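Putative antidote protein of plasmid maintenance system (Nostoc punctiforme, PDB 3CEC) probably acts as the DNA-binding antidote of a toxin-antidote plasmid maintenance system, through a helix-turn-helix fold. Local coordinates at residues I58-D61 with I62-L66; P74-W77 with L78-Q82. One frame throughout, in Å; residues are numbered along the deposited sequence. Where two conformers were deposited one is given.

Interaction 1 (I58-D61 with I62-L66); sequences ITVD and IAIRL
The guanidinium of Arg65 meets the carboxylate of Asp61 at its edge, and Arg65 grips side-on: NE reaches Asp61 OD1 at 2.7 Å, almost straight at 173°, while NH2 donates to Asp61 OD2 at 3.0 Å along a more bent path. The fit is not flat, since the two planes stand 50° apart and NE approaches OD1 on its syn side from out of the carboxylate plane. Two residues before Asp61, Thr59 is the N-cap of helix 60-70. Its OG1 sits between the backbone N and the carbonyl carbon (chi1 58°), and from there it accepts from Ile62 N at 3.0 Å. Thr59 O then takes Ala63 N, the first of the regular i to i+4 backbone bonds. On the inner side Ile58 lays CG2 against Ala63 CB at 3.7 Å, and its CD1 touches Ile62 CG2 and meets Leu66 CD1 tip to tip. Arg65 NH1 also bonds to Leu41 O, tying the salt bridge to helix 34-41. The chemistry therefore splits by side: a hydrophobic staple, Ile58 on Ala63, inside, a cap and an ion pair outside, with the Asp61 charge near the helix start probably favourable to the helix dipole.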
loop_
_atom_site.group_PDB
_atom_site.type_symbol
_atom_site.label_atom_id
_atom_site.label_comp_id
_atom_site.label_asym_id
_atom_site.label_seq_id
_atom_site.Cartn_x
_atom_site.Cartn_y
_atom_site.Cartn_z
ATOM N N ILE A 58 -4.282 -1.550 -1.064
ATOM C CA ILE A 58 -5.324 -0.538 -0.770
ATOM C C ILE A 58 -6.521 -0.772 -1.689
ATOM O O ILE A 58 -6.389 -0.738 -2.918
ATOM C CB ILE A 58 -4.795 0.920 -1.103
ATOM C CG1 ILE A 58 -3.579 1.311 -0.241
ATOM C CG2 ILE A 58 -5.915 1.958 -1.001
ATOM C CD1 ILE A 58 -3.859 1.389 1.141
ATOM N N THR A 59 -7.687 -0.974 -1.097
ATOM C CA THR A 59 -8.907 -0.992 -1.853
ATOM C C THR A 59 -9.516 0.435 -1.919
ATOM O O THR A 59 -9.100 1.344 -1.207
ATOM C CB THR A 59 -9.947 -1.873 -1.135
ATOM O OG1 THR A 59 -10.136 -1.350 0.174
ATOM C CG2 THR A 59 -9.503 -3.365 -1.097
ATOM N N VAL A 60 -10.535 0.641 -2.767
ATOM C CA VAL A 60 -11.187 1.939 -2.799
ATOM C C VAL A 60 -11.740 2.261 -1.429
ATOM O O VAL A 60 -11.580 3.354 -0.896
ATOM C CB VAL A 60 -12.291 2.048 -3.863
ATOM C CG1 VAL A 60 -13.009 3.403 -3.812
ATOM C CG2 VAL A 60 -11.647 1.719 -5.267
ATOM N N ASP A 61 -12.361 1.261 -0.801
ATOM C CA ASP A 61 -12.896 1.441 0.575
ATOM C C ASP A 61 -11.805 1.942 1.568
ATOM O O ASP A 61 -11.996 2.900 2.343
ATOM C CB ASP A 61 -13.568 0.121 1.088
ATOM C CG ASP A 61 -13.902 0.185 2.570
ATOM O OD1 ASP A 61 -13.035 -0.154 3.378
ATOM O OD2 ASP A 61 -15.078 0.554 2.868
ATOM N N ILE A 62 -10.637 1.287 1.554
ATOM C CA ILE A 62 -9.535 1.696 2.446
ATOM C C ILE A 62 -9.022 3.074 2.104
ATOM O O ILE A 62 -8.796 3.912 3.015
ATOM C CB ILE A 62 -8.393 0.682 2.464
ATOM C CG1 ILE A 62 -8.875 -0.603 3.139
ATOM C CG2 ILE A 62 -7.160 1.291 3.161
ATOM C CD1 ILE A 62 -7.890 -1.814 2.887
ATOM N N ALA A 63 -8.939 3.371 0.814
ATOM C CA ALA A 63 -8.516 4.734 0.350
ATOM C C ALA A 63 -9.486 5.808 0.817
ATOM O O ALA A 63 -9.058 6.848 1.315
ATOM C CB ALA A 63 -8.326 4.776 -1.150
ATOM N N ILE A 64 -10.779 5.520 0.766
ATOM C CA ILE A 64 -11.792 6.458 1.254
ATOM C C ILE A 64 -11.652 6.720 2.720
ATOM O O ILE A 64 -11.672 7.827 3.228
ATOM C CB ILE A 64 -13.213 6.018 0.873
ATOM C CG1 ILE A 64 -13.413 6.096 -0.614
ATOM C CG2 ILE A 64 -14.252 6.843 1.725
ATOM C CD1 ILE A 64 -13.704 7.516 -1.081
ATOM N N ARG A 65 -11.418 5.647 3.481
ATOM C CA ARG A 65 -11.267 5.791 4.927
ATOM C C ARG A 65 -10.004 6.593 5.300
ATOM O O ARG A 65 -10.058 7.470 6.138
ATOM C CB ARG A 65 -11.250 4.427 5.597
ATOM C CG ARG A 65 -12.545 3.601 5.445
ATOM C CD ARG A 65 -12.369 2.163 6.004
ATOM N NE ARG A 65 -13.491 1.322 5.596
ATOM C CZ ARG A 65 -14.615 1.250 6.274
ATOM N NH1 ARG A 65 -14.747 1.857 7.459
ATOM N NH2 ARG A 65 -15.604 0.529 5.782
ATOM N N LEU A 66 -8.918 6.283 4.605
ATOM C CA LEU A 66 -7.654 7.000 4.792
ATOM C C LEU A 66 -7.842 8.447 4.488
ATOM O O LEU A 66 -7.427 9.329 5.269
ATOM C CB LEU A 66 -6.526 6.390 3.968
ATOM C CG LEU A 66 -6.022 5.006 4.475
ATOM C CD1 LEU A 66 -5.226 4.293 3.335
ATOM C CD2 LEU A 66 -5.194 5.142 5.729
#

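Interaction 2 (P74-W77 with L78-Q82); sequences PRLW and LNLQQ
Leu76 and Leu80 touch through their methyls: Leu76 CD2 lies 3.7 Å from Leu80 CD1, and the two side chains run side by side, pointing the same way. The same Leu76 methyl also sits over the centre of the Trp77 indole, 3.7 Å above its plane, a CH-pi type of packing between chain neighbours. Leu76 can do both because its CG stands opposite the backbone N (chi1 -178°), which swings the branch forward along the helix. Leu80 CD1 adds a second apolar contact to the ring, coming within 3.9 Å of Trp77 CE3 at a slant, so the methyls of Leu76 and Leu80 both bear on the indole.

The polar part is regular alpha-helical backbone bonding. Leu78 N donates to Pro74 O at 3.0 Å and Asn79 N to Arg75 O at 2.7 Å; Leu80 N to Leu76 O and Gln81 N to Trp77 O continue the ladder. The side chain of Asn79 folds back over the same turn, its amide carbon CG packed 3.1 Å from Arg75 O without a side-chain hydrogen bond to that oxygen.

The polar ends of the buried side chains look outward from the pair of segments: Trp77 NE1 bonds to Asn72 OD1, while Gln81 OE1 accepts from Ile58 N and its NE2 bonds to Asp85 OD1. Trp77 packs against Val22, Ile23 and Ile26 of helix 19-30 and Leu70 of helix 60-70, while Pro74 rests on Ala63.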
loop_
_atom_site.group_PDB
_atom_site.type_symbol
_atom_site.label_atom_id
_atom_site.label_comp_id
_atom_site.label_asym_id
_atom_site.label_seq_id
_atom_site.Cartn_x
_atom_site.Cartn_y
_atom_site.Cartn_z
ATOM N N PRO A 74 -8.889 10.258 -1.167
ATOM C CA PRO A 74 -8.541 8.899 -1.537
ATOM C C PRO A 74 -7.565 8.735 -2.659
ATOM O O PRO A 74 -6.946 7.692 -2.828
ATOM C CB PRO A 74 -9.887 8.292 -1.905
ATOM C CG PRO A 74 -10.611 9.466 -2.493
ATOM C CD PRO A 74 -10.294 10.549 -1.498
ATOM N N ARG A 75 -7.476 9.756 -3.512
ATOM C CA ARG A 75 -6.715 9.583 -4.728
ATOM C C ARG A 75 -5.251 9.396 -4.461
ATOM O O ARG A 75 -4.595 8.596 -5.141
ATOM C CB ARG A 75 -6.942 10.776 -5.654
ATOM C CG ARG A 75 -8.297 10.764 -6.327
ATOM C CD ARG A 75 -8.302 11.636 -7.590
ATOM N NE ARG A 75 -9.535 11.508 -8.350
ATOM C CZ ARG A 75 -9.607 10.942 -9.551
ATOM N NH1 ARG A 75 -8.515 10.506 -10.165
ATOM N NH2 ARG A 75 -10.766 10.868 -10.175
ATOM N N LEU A 76 -4.755 10.140 -3.485
ATOM C CA LEU A 76 -3.320 10.046 -3.075
ATOM C C LEU A 76 -2.951 8.564 -2.838
ATOM O O LEU A 76 -1.996 7.981 -3.363
ATOM C CB LEU A 76 -3.062 10.856 -1.821
ATOM C CG LEU A 76 -1.635 10.878 -1.323
ATOM C CD1 LEU A 76 -1.443 12.227 -0.536
ATOM C CD2 LEU A 76 -1.316 9.651 -0.438
ATOM N N TRP A 77 -3.860 7.911 -2.153
ATOM C CA TRP A 77 -3.678 6.521 -1.700
ATOM C C TRP A 77 -3.795 5.513 -2.872
ATOM O O TRP A 77 -3.041 4.536 -2.937
ATOM C CB TRP A 77 -4.671 6.189 -0.562
ATOM C CG TRP A 77 -4.350 7.023 0.597
ATOM C CD1 TRP A 77 -4.988 8.179 1.022
ATOM C CD2 TRP A 77 -3.193 6.887 1.451
ATOM N NE1 TRP A 77 -4.337 8.721 2.096
ATOM C CE2 TRP A 77 -3.234 7.963 2.387
ATOM C CE3 TRP A 77 -2.143 5.974 1.511
ATOM C CZ2 TRP A 77 -2.257 8.125 3.340
ATOM C CZ3 TRP A 77 -1.212 6.118 2.474
ATOM C CH2 TRP A 77 -1.263 7.189 3.366
ATOM N N LEU A 78 -4.827 5.735 -3.705
ATOM C CA LEU A 78 -5.031 4.912 -4.892
ATOM C C LEU A 78 -3.861 5.086 -5.852
ATOM O O LEU A 78 -3.433 4.118 -6.464
ATOM C CB LEU A 78 -6.366 5.226 -5.523
ATOM C CG LEU A 78 -7.581 4.813 -4.662
ATOM C CD1 LEU A 78 -8.851 5.456 -5.288
ATOM C CD2 LEU A 78 -7.729 3.288 -4.570
ATOM N N ASN A 79 -3.351 6.308 -5.939
ATOM C CA ASN A 79 -2.199 6.590 -6.851
ATOM C C ASN A 79 -0.990 5.827 -6.364
ATOM O O ASN A 79 -0.266 5.210 -7.149
ATOM C CB ASN A 79 -1.939 8.070 -6.979
ATOM C CG ASN A 79 -2.998 8.796 -7.841
ATOM O OD1 ASN A 79 -3.753 8.159 -8.581
ATOM N ND2 ASN A 79 -3.044 10.149 -7.752
ATOM N N LEU A 80 -0.749 5.867 -5.065
ATOM C CA LEU A 80 0.338 5.073 -4.439
ATOM C C LEU A 80 0.227 3.590 -4.814
ATOM O O LEU A 80 1.166 2.982 -5.297
ATOM C CB LEU A 80 0.455 5.244 -2.920
ATOM C CG LEU A 80 0.952 6.565 -2.454
ATOM C CD1 LEU A 80 0.783 6.629 -0.943
ATOM C CD2 LEU A 80 2.447 6.788 -2.863
ATOM N N GLN A 81 -0.957 3.049 -4.671
ATOM C CA GLN A 81 -1.186 1.649 -4.905
ATOM C C GLN A 81 -1.030 1.355 -6.411
ATOM O O GLN A 81 -0.466 0.334 -6.756
ATOM C CB GLN A 81 -2.582 1.210 -4.430
ATOM C CG GLN A 81 -2.771 -0.274 -4.588
ATOM C CD GLN A 81 -1.874 -1.053 -3.668
ATOM O OE1 GLN A 81 -1.896 -0.880 -2.442
ATOM N NE2 GLN A 81 -1.039 -1.920 -4.248
ATOM N N GLN A 82 -1.568 2.208 -7.288
ATOM C CA GLN A 82 -1.483 1.955 -8.727
ATOM C C GLN A 82 -0.041 1.896 -9.156
ATOM O O GLN A 82 0.344 1.044 -9.968
ATOM C CB GLN A 82 -2.214 3.032 -9.501
ATOM C CG GLN A 82 -2.234 2.824 -11.027
#

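How the interactions relate
Interactions 1 and 2 lie in successive helices, 60-70 and 74-101, of the helix-turn-helix domain, with centres about 9 Å apart. Each has a buried side and an exposed one. In residues 58-66 the outer side carries charge and a threonine cap, and the inner one isoleucines; residues 74-82 show no ion pair, and an indole dominates their buried side. The two meet directly along those buried sides: Ala63 CB packs on Leu78 CG at 3.6 Å, so the apolar layers are shared, and Leu66 packs on the Trp77 ring. A glutamine amide from the second helix adds a polar link to the residues just before the first.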